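Long-range contacts in hypothetical protein SMU.776 (Streptococcus mutans, PDB 2B78), which is of unproven function but is probably an S-adenosylmethionine-dependent methyltransferase that may bind RNA, with a PUA-like domain ahead of its Rossmann-type catalytic domain: residues L29-Q34 with A49-Q54; N33-L38 with N125-Q130; V67-T72 with Y129-E134. One frame throughout, in Å; residues are numbered along the deposited sequence.

Interaction 1 of 3, residues L29-Q34 with A49-Q54; sequences LNLDNQ and AYLSKQ
L51 presents its two methyl branches to the incoming loop: CD1 packs against L31 CB at 3.5 Å, a tight carbon contact, while L29 CD2 meets both methyls tip to tip, 4.0 Å from L51 CD1. In L51, CG anti to the carbonyl carbon and CD1 anti to CA (chi2 -180°) put CD1 against L31 CB. D32, with CG anti to the backbone N (chi1 -163°), turns its carboxylate back to the strand. Its OD1 lies 3.2 Å from S52 CA, and its OD2 lies 3.3 Å from K53 CE, the side chains crossing at about a right angle. The ammonium stays 4.1 Å away, D32 OD2 to K53 NZ, too far for a salt bridge. One water gathers this edge, donating to D32 OD2 and N33 OD1 and accepting from K53 N; N33 ND2 bonds S126 OG. Q34 joins through its backbone: L51 N donates to Q34 O at 2.9 Å and 166°. N33 and Q34 lie opposite L51, a G1 beta bulge that brings the loop into the PUA-like sheet. L29 and L31 also pack on L4 of strand 2-5, L51 on V36 of strand 34-39, and Y50 stacks on F127 of helix 126-130.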
loop_
_atom_site.group_PDB
_atom_site.type_symbol
_atom_site.label_atom_id
_atom_site.label_comp_id
_atom_site.label_asym_id
_atom_site.label_seq_id
_atom_site.Cartn_x
_atom_site.Cartn_y
_atom_site.Cartn_z
ATOM N N LEU A 29 28.426 -1.666 8.317
ATOM C CA LEU A 29 27.800 -2.124 9.553
ATOM C C LEU A 29 27.985 -3.639 9.696
ATOM O O LEU A 29 27.637 -4.398 8.796
ATOM C CB LEU A 29 26.311 -1.751 9.537
ATOM C CG LEU A 29 25.475 -1.885 10.816
ATOM C CD1 LEU A 29 26.099 -1.082 11.952
ATOM C CD2 LEU A 29 24.059 -1.391 10.531
ATOM N N ASN A 30 28.541 -4.075 10.825
ATOM C CA ASN A 30 28.772 -5.508 11.048
ATOM C C ASN A 30 27.753 -6.074 12.015
ATOM O O ASN A 30 27.786 -7.267 12.339
ATOM C CB ASN A 30 30.165 -5.757 11.633
ATOM C CG ASN A 30 31.244 -4.973 10.929
ATOM O OD1 ASN A 30 31.331 -4.969 9.693
ATOM N ND2 ASN A 30 32.088 -4.309 11.709
ATOM N N LEU A 31 26.855 -5.212 12.480
ATOM C CA LEU A 31 25.833 -5.608 13.441
ATOM C C LEU A 31 24.495 -5.860 12.754
ATOM O O LEU A 31 24.258 -5.379 11.640
ATOM C CB LEU A 31 25.658 -4.501 14.487
ATOM C CG LEU A 31 26.893 -3.689 14.887
ATOM C CD1 LEU A 31 26.490 -2.538 15.797
ATOM C CD2 LEU A 31 27.902 -4.584 15.573
ATOM N N ASP A 32 23.623 -6.617 13.421
ATOM C CA ASP A 32 22.292 -6.908 12.892
ATOM C C ASP A 32 21.390 -7.589 13.929
ATOM O O ASP A 32 21.868 -8.210 14.876
ATOM C CB ASP A 32 22.386 -7.772 11.628
ATOM C CG ASP A 32 21.097 -7.754 10.821
ATOM O OD1 ASP A 32 20.303 -6.799 10.997
ATOM O OD2 ASP A 32 20.877 -8.675 10.003
ATOM N N ASN A 33 20.081 -7.439 13.740
ATOM C CA ASN A 33 19.067 -8.010 14.624
ATOM C C ASN A 33 19.331 -7.855 16.111
ATOM O O ASN A 33 19.591 -8.827 16.817
ATOM C CB ASN A 33 18.839 -9.483 14.290
ATOM C CG ASN A 33 17.704 -9.682 13.304
ATOM O OD1 ASN A 33 17.744 -9.180 12.176
ATOM N ND2 ASN A 33 16.681 -10.414 13.726
ATOM N N GLN A 34 19.249 -6.621 16.587
ATOM C CA GLN A 34 19.467 -6.336 17.995
ATOM C C GLN A 34 19.191 -4.865 18.230
ATOM O O GLN A 34 19.180 -4.068 17.285
ATOM C CB GLN A 34 20.911 -6.664 18.395
ATOM C CG GLN A 34 21.976 -5.915 17.597
ATOM C CD GLN A 34 23.394 -6.319 17.974
ATOM O OE1 GLN A 34 23.854 -6.074 19.093
ATOM N NE2 GLN A 34 24.094 -6.950 17.038
ATOM N N ALA A 49 17.615 2.369 18.977
ATOM C CA ALA A 49 17.179 1.854 17.685
ATOM C C ALA A 49 17.353 0.346 17.606
ATOM O O ALA A 49 17.939 -0.263 18.498
ATOM C CB ALA A 49 17.982 2.523 16.570
ATOM N N TYR A 50 16.830 -0.259 16.544
ATOM C CA TYR A 50 17.006 -1.690 16.362
ATOM C C TYR A 50 17.472 -1.940 14.936
ATOM O O TYR A 50 17.099 -1.218 14.007
ATOM C CB TYR A 50 15.716 -2.474 16.689
ATOM C CG TYR A 50 14.627 -2.525 15.628
ATOM C CD1 TYR A 50 14.783 -3.275 14.463
ATOM C CD2 TYR A 50 13.412 -1.864 15.823
ATOM C CE1 TYR A 50 13.755 -3.369 13.516
ATOM C CE2 TYR A 50 12.372 -1.955 14.883
ATOM C CZ TYR A 50 12.551 -2.708 13.736
ATOM O OH TYR A 50 11.532 -2.820 12.816
ATOM N N LEU A 51 18.318 -2.951 14.776
ATOM C CA LEU A 51 18.844 -3.298 13.471
ATOM C C LEU A 51 18.201 -4.564 12.938
ATOM O O LEU A 51 17.985 -5.519 13.675
ATOM C CB LEU A 51 20.361 -3.507 13.542
ATOM C CG LEU A 51 21.226 -2.342 14.025
ATOM C CD1 LEU A 51 22.690 -2.761 14.010
ATOM C CD2 LEU A 51 21.006 -1.131 13.129
ATOM N N SER A 52 17.896 -4.551 11.648
ATOM C CA SER A 52 17.319 -5.696 10.966
ATOM C C SER A 52 17.182 -5.280 9.518
ATOM O O SER A 52 16.774 -4.157 9.222
ATOM C CB SER A 52 15.952 -6.064 11.551
ATOM O OG SER A 52 15.503 -7.304 11.020
ATOM N N LYS A 53 17.537 -6.177 8.610
ATOM C CA LYS A 53 17.458 -5.860 7.197
ATOM C C LYS A 53 16.022 -5.777 6.709
ATOM O O LYS A 53 15.208 -6.671 6.960
ATOM C CB LYS A 53 18.246 -6.894 6.387
ATOM C CG LYS A 53 19.734 -6.560 6.297
ATOM C CD LYS A 53 20.553 -7.694 5.687
ATOM C CE LYS A 53 20.949 -8.726 6.739
ATOM N NZ LYS A 53 21.847 -9.781 6.175
ATOM N N GLN A 54 15.719 -4.686 6.014
ATOM C CA GLN A 54 14.387 -4.452 5.474
ATOM C C GLN A 54 14.522 -3.661 4.181
ATOM O O GLN A 54 14.534 -2.431 4.197
ATOM C CB GLN A 54 13.535 -3.667 6.478
ATOM C CG GLN A 54 12.073 -3.525 6.068
ATOM C CD GLN A 54 11.244 -2.836 7.127
ATOM O OE1 GLN A 54 11.462 -3.044 8.321
ATOM N NE2 GLN A 54 10.278 -2.021 6.701
HETATM O O HOH W 1 18.154 -8.983 9.319
#

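Interaction 2 of 3, residues N33-L38 with N125-Q130; sequences NQVVQL and NSFVYQ
N33 and S126 meet through polar side-chain tips: the amide nitrogen ND2 of N33 gives one bent hydrogen bond to S126 OG, 2.9 Å long, and another to Q130 OE1 at 3.1 Å. The Q130 oxygen lies in the amide plane of N33, and ND2 stands above the carbonyl plane of Q130, the two amide planes being 49° apart. Both N-H groups are thus taken up by the helix, and S52 OG of strand 45-54 lies within bonding distance of N33 OD1. A water adds a backbone link, donating to N33 O and accepting from Q130 NE2. The gripped helix, 126-130, opens with N125 as its N-cap, whose OD1 accepts from V128 N at 2.9 Å and 171°; N125 ND2 in turn binds Y50 OH and Q54 OE1, tying the cap to the PUA-like sheet. F127 supplies the ring contacts. Its CG lies anti to the backbone N (chi1 -178°); CD1 of the ring passes 4.0 Å from the backbone at Q34 N. The apolar contact is made by F127 CZ, which touches V35 CG2 at 3.8 Å, and the same ring packs on L69.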
loop_
_atom_site.group_PDB
_atom_site.type_symbol
_atom_site.label_atom_id
_atom_site.label_comp_id
_atom_site.label_asym_id
_atom_site.label_seq_id
_atom_site.Cartn_x
_atom_site.Cartn_y
_atom_site.Cartn_z
ATOM N N ASN A 33 20.081 -7.439 13.740
ATOM C CA ASN A 33 19.067 -8.010 14.624
ATOM C C ASN A 33 19.331 -7.855 16.111
ATOM O O ASN A 33 19.591 -8.827 16.817
ATOM C CB ASN A 33 18.839 -9.483 14.290
ATOM C CG ASN A 33 17.704 -9.682 13.304
ATOM O OD1 ASN A 33 17.744 -9.180 12.176
ATOM N ND2 ASN A 33 16.681 -10.414 13.726
ATOM N N GLN A 34 19.249 -6.621 16.587
ATOM C CA GLN A 34 19.467 -6.336 17.995
ATOM C C GLN A 34 19.191 -4.865 18.230
ATOM O O GLN A 34 19.180 -4.068 17.285
ATOM C CB GLN A 34 20.911 -6.664 18.395
ATOM C CG GLN A 34 21.976 -5.915 17.597
ATOM C CD GLN A 34 23.394 -6.319 17.974
ATOM O OE1 GLN A 34 23.854 -6.074 19.093
ATOM N NE2 GLN A 34 24.094 -6.950 17.038
ATOM N N VAL A 35 18.942 -4.514 19.485
ATOM C CA VAL A 35 18.697 -3.128 19.850
ATOM C C VAL A 35 20.071 -2.490 20.029
ATOM O O VAL A 35 20.991 -3.130 20.541
ATOM C CB VAL A 35 17.909 -3.034 21.176
ATOM C CG1 VAL A 35 17.750 -1.580 21.591
ATOM C CG2 VAL A 35 16.543 -3.686 21.011
ATOM N N VAL A 36 20.226 -1.249 19.581
ATOM C CA VAL A 36 21.500 -0.561 19.725
ATOM C C VAL A 36 21.232 0.861 20.173
ATOM O O VAL A 36 20.081 1.302 20.210
ATOM C CB VAL A 36 22.297 -0.520 18.393
ATOM C CG1 VAL A 36 22.551 -1.941 17.888
ATOM C CG2 VAL A 36 21.538 0.297 17.343
ATOM N N GLN A 37 22.295 1.564 20.543
ATOM C CA GLN A 37 22.180 2.952 20.948
ATOM C C GLN A 37 23.009 3.721 19.942
ATOM O O GLN A 37 24.187 3.423 19.744
ATOM C CB GLN A 37 22.745 3.173 22.348
ATOM C CG GLN A 37 22.061 2.373 23.438
ATOM C CD GLN A 37 22.544 2.782 24.814
ATOM O OE1 GLN A 37 23.752 2.829 25.072
ATOM N NE2 GLN A 37 21.606 3.084 25.710
ATOM N N LEU A 38 22.384 4.698 19.299
ATOM C CA LEU A 38 23.058 5.507 18.295
ATOM C C LEU A 38 23.735 6.718 18.913
ATOM O O LEU A 38 23.133 7.423 19.723
ATOM C CB LEU A 38 22.048 5.979 17.254
ATOM C CG LEU A 38 21.203 4.863 16.638
ATOM C CD1 LEU A 38 20.234 5.453 15.631
ATOM C CD2 LEU A 38 22.118 3.840 15.977
ATOM N N ASN A 125 10.448 -7.519 8.999
ATOM C CA ASN A 125 11.826 -7.920 9.243
ATOM C C ASN A 125 11.906 -8.987 10.335
ATOM O O ASN A 125 10.982 -9.140 11.136
ATOM C CB ASN A 125 12.696 -6.697 9.580
ATOM C CG ASN A 125 12.280 -6.002 10.861
ATOM O OD1 ASN A 125 12.436 -6.544 11.956
ATOM N ND2 ASN A 125 11.758 -4.778 10.732
ATOM N N SER A 126 13.004 -9.736 10.358
ATOM C CA SER A 126 13.154 -10.807 11.338
ATOM C C SER A 126 13.177 -10.349 12.790
ATOM O O SER A 126 12.750 -11.089 13.686
ATOM C CB SER A 126 14.413 -11.624 11.044
ATOM O OG SER A 126 15.570 -10.810 11.043
ATOM N N PHE A 127 13.676 -9.144 13.048
ATOM C CA PHE A 127 13.717 -8.677 14.426
ATOM C C PHE A 127 12.338 -8.522 15.059
ATOM O O PHE A 127 12.082 -9.071 16.140
ATOM C CB PHE A 127 14.458 -7.355 14.549
ATOM C CG PHE A 127 14.568 -6.872 15.966
ATOM C CD1 PHE A 127 15.409 -7.517 16.869
ATOM C CD2 PHE A 127 13.791 -5.811 16.414
ATOM C CE1 PHE A 127 15.476 -7.115 18.202
ATOM C CE2 PHE A 127 13.847 -5.397 17.741
ATOM C CZ PHE A 127 14.692 -6.053 18.639
ATOM N N VAL A 128 11.448 -7.768 14.422
ATOM C CA VAL A 128 10.120 -7.600 15.002
ATOM C C VAL A 128 9.427 -8.949 15.083
ATOM O O VAL A 128 8.647 -9.205 16.000
ATOM C CB VAL A 128 9.238 -6.630 14.194
ATOM C CG1 VAL A 128 9.820 -5.228 14.255
ATOM C CG2 VAL A 128 9.116 -7.104 12.761
ATOM N N TYR A 129 9.721 -9.819 14.128
ATOM C CA TYR A 129 9.109 -11.135 14.126
ATOM C C TYR A 129 9.537 -11.903 15.372
ATOM O O TYR A 129 8.720 -12.558 16.009
ATOM C CB TYR A 129 9.514 -11.904 12.863
ATOM C CG TYR A 129 8.803 -13.225 12.721
ATOM C CD1 TYR A 129 7.420 -13.273 12.552
ATOM C CD2 TYR A 129 9.499 -14.433 12.813
ATOM C CE1 TYR A 129 6.739 -14.487 12.486
ATOM C CE2 TYR A 129 8.827 -15.657 12.744
ATOM C CZ TYR A 129 7.448 -15.672 12.584
ATOM O OH TYR A 129 6.769 -16.865 12.538
ATOM N N GLN A 130 10.811 -11.816 15.739
ATOM C CA GLN A 130 11.275 -12.546 16.914
ATOM C C GLN A 130 10.682 -12.021 18.224
ATOM O O GLN A 130 10.540 -12.778 19.191
ATOM C CB GLN A 130 12.810 -12.549 16.981
ATOM C CG GLN A 130 13.452 -11.206 17.270
ATOM C CD GLN A 130 14.964 -11.301 17.354
ATOM O OE1 GLN A 130 15.633 -11.640 16.373
ATOM N NE2 GLN A 130 15.512 -11.011 18.532
HETATM O O HOH W 2 18.304 -9.764 19.263
#

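Interaction 3 of 3, residues V67-T72 with Y129-E134; sequences VSLNVT and YQIRDE
E134 and L69 approach each other where the loop before helix 71-83 passes the first turn of helix 132-142. At its base, E134 CB lies 4.4 Å from V71 CB, and the backbone O of E134 receives V71 CG2 at 3.7 Å. CG stands between the backbone N and the carbonyl carbon (chi1 44°), the crowded position, and from there the chain runs extended, CD anti to CA (chi2 -167°). CD comes within 3.8 Å of L69 O. At the tip, OE1 is only 2.6 Å from that same carbonyl oxygen, L69 O, and also 3.8 Å from N70 CA. The carboxylate therefore bears on the backbone at the L69-N70 junction. N70 turns its own side chain to the neighbouring helix start, OD1 capping Y73 N as the N-cap of helix 71-83. Beside the polar pair, L69 and I131 cross at about a right angle and touch through their CD1 methyls at 4.1 Å. I131 marks the break between helices 126-130 and 132-142. L69, I131 and E134 all pack on F74 of helix 71-83. The contact thus joins the linker that follows the PUA-like strands to the start of helix 132-142. Its chemistry is mixed: a small methyl contact next to two oxygens brought very close together. A carbonyl oxygen as near as L69 O would tend to make a charged E134 carboxylate less favourable and so might raise its pKa.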
loop_
_atom_site.group_PDB
_atom_site.type_symbol
_atom_site.label_atom_id
_atom_site.label_comp_id
_atom_site.label_asym_id
_atom_site.label_seq_id
_atom_site.Cartn_x
_atom_site.Cartn_y
_atom_site.Cartn_z
ATOM N N VAL A 67 15.359 3.824 26.081
ATOM C CA VAL A 67 14.160 3.091 26.439
ATOM C C VAL A 67 14.373 1.616 26.155
ATOM O O VAL A 67 15.311 1.238 25.451
ATOM C CB VAL A 67 12.946 3.600 25.630
ATOM C CG1 VAL A 67 12.722 5.085 25.906
ATOM C CG2 VAL A 67 13.175 3.376 24.148
ATOM N N SER A 68 13.515 0.781 26.728
ATOM C CA SER A 68 13.601 -0.656 26.512
ATOM C C SER A 68 12.321 -1.075 25.807
ATOM O O SER A 68 11.269 -0.471 26.022
ATOM C CB SER A 68 13.740 -1.397 27.848
ATOM O OG SER A 68 12.650 -1.099 28.699
ATOM N N LEU A 69 12.414 -2.103 24.967
ATOM C CA LEU A 69 11.256 -2.590 24.222
ATOM C C LEU A 69 10.459 -3.666 24.945
ATOM O O LEU A 69 10.469 -4.827 24.534
ATOM C CB LEU A 69 11.682 -3.155 22.864
ATOM C CG LEU A 69 12.129 -2.201 21.762
ATOM C CD1 LEU A 69 12.367 -3.009 20.486
ATOM C CD2 LEU A 69 11.067 -1.142 21.529
ATOM N N ASN A 70 9.762 -3.298 26.012
ATOM C CA ASN A 70 8.961 -4.276 26.733
ATOM C C ASN A 70 7.494 -4.130 26.322
ATOM O O ASN A 70 7.136 -3.229 25.551
ATOM C CB ASN A 70 9.119 -4.096 28.244
ATOM C CG ASN A 70 8.938 -2.665 28.678
ATOM O OD1 ASN A 70 8.143 -1.929 28.094
ATOM N ND2 ASN A 70 9.664 -2.258 29.719
ATOM N N VAL A 71 6.640 -5.011 26.827
ATOM C CA VAL A 71 5.235 -4.955 26.453
ATOM C C VAL A 71 4.592 -3.592 26.730
ATOM O O VAL A 71 3.750 -3.128 25.955
ATOM C CB VAL A 71 4.433 -6.109 27.133
ATOM C CG1 VAL A 71 4.455 -5.963 28.639
ATOM C CG2 VAL A 71 3.010 -6.133 26.599
ATOM N N THR A 72 5.000 -2.928 27.808
ATOM C CA THR A 72 4.428 -1.621 28.125
ATOM C C THR A 72 4.764 -0.574 27.067
ATOM O O THR A 72 3.954 0.311 26.777
ATOM C CB THR A 72 4.903 -1.111 29.502
ATOM O OG1 THR A 72 4.258 -1.868 30.532
ATOM C CG2 THR A 72 4.554 0.363 29.679
ATOM N N TYR A 129 9.721 -9.819 14.128
ATOM C CA TYR A 129 9.109 -11.135 14.126
ATOM C C TYR A 129 9.537 -11.903 15.372
ATOM O O TYR A 129 8.720 -12.558 16.009
ATOM C CB TYR A 129 9.514 -11.904 12.863
ATOM C CG TYR A 129 8.803 -13.225 12.721
ATOM C CD1 TYR A 129 7.420 -13.273 12.552
ATOM C CD2 TYR A 129 9.499 -14.433 12.813
ATOM C CE1 TYR A 129 6.739 -14.487 12.486
ATOM C CE2 TYR A 129 8.827 -15.657 12.744
ATOM C CZ TYR A 129 7.448 -15.672 12.584
ATOM O OH TYR A 129 6.769 -16.865 12.538
ATOM N N GLN A 130 10.811 -11.816 15.739
ATOM C CA GLN A 130 11.275 -12.546 16.914
ATOM C C GLN A 130 10.682 -12.021 18.224
ATOM O O GLN A 130 10.540 -12.778 19.191
ATOM C CB GLN A 130 12.810 -12.549 16.981
ATOM C CG GLN A 130 13.452 -11.206 17.270
ATOM C CD GLN A 130 14.964 -11.301 17.354
ATOM O OE1 GLN A 130 15.633 -11.640 16.373
ATOM N NE2 GLN A 130 15.512 -11.011 18.532
ATOM N N ILE A 131 10.318 -10.742 18.271
ATOM C CA ILE A 131 9.733 -10.205 19.499
ATOM C C ILE A 131 8.239 -9.969 19.334
ATOM O O ILE A 131 7.658 -9.153 20.048
ATOM C CB ILE A 131 10.364 -8.852 19.911
ATOM C CG1 ILE A 131 10.105 -7.802 18.828
ATOM C CG2 ILE A 131 11.854 -9.014 20.159
ATOM C CD1 ILE A 131 10.393 -6.387 19.277
ATOM N N ARG A 132 7.605 -10.693 18.418
ATOM C CA ARG A 132 6.189 -10.473 18.169
ATOM C C ARG A 132 5.208 -10.865 19.265
ATOM O O ARG A 132 4.084 -10.361 19.278
ATOM C CB ARG A 132 5.775 -11.114 16.838
ATOM C CG ARG A 132 5.663 -12.631 16.809
ATOM C CD ARG A 132 5.522 -13.072 15.352
ATOM N NE ARG A 132 4.671 -14.244 15.171
ATOM C CZ ARG A 132 5.021 -15.488 15.477
ATOM N NH1 ARG A 132 6.220 -15.743 15.985
ATOM N NH2 ARG A 132 4.164 -16.480 15.269
ATOM N N ASP A 133 5.604 -11.741 20.188
ATOM C CA ASP A 133 4.681 -12.130 21.255
ATOM C C ASP A 133 4.328 -10.954 22.158
ATOM O O ASP A 133 3.170 -10.778 22.531
ATOM C CB ASP A 133 5.258 -13.275 22.099
ATOM C CG ASP A 133 5.210 -14.607 21.374
ATOM O OD1 ASP A 133 4.647 -14.653 20.261
ATOM O OD2 ASP A 133 5.731 -15.610 21.915
ATOM N N GLU A 134 5.320 -10.149 22.517
ATOM C CA GLU A 134 5.058 -8.991 23.363
ATOM C C GLU A 134 4.286 -7.934 22.579
ATOM O O GLU A 134 3.387 -7.294 23.114
ATOM C CB GLU A 134 6.364 -8.422 23.910
ATOM C CG GLU A 134 7.475 -8.321 22.891
ATOM C CD GLU A 134 8.818 -8.058 23.540
ATOM O OE1 GLU A 134 9.001 -6.952 24.100
ATOM O OE2 GLU A 134 9.686 -8.962 23.493
#

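In the fold
The three contacts line one side of the chain, where the PUA-like sheet and the segment after it meet helices 126-130 and 132-142. Interactions 1 and 2 are the most closely coupled, with centres about 6 Å apart; they share N33 and Q34, and their strands 34-39 and 45-54 are neighbours in one sheet, A49 O lying 2.7 Å from V36 N. Interaction 3 is centred about 10 Å from the centre of interaction 2 and joins it through F127 CE2, 3.9 Å from L69 CD1. The centres of interactions 1 and 3 are about 16 Å apart. All three lie away from the S-adenosylhomocysteine-binding residues D242, R246, D271 and V272, consistent with packing between parts of the fold rather than a part in the cofactor site.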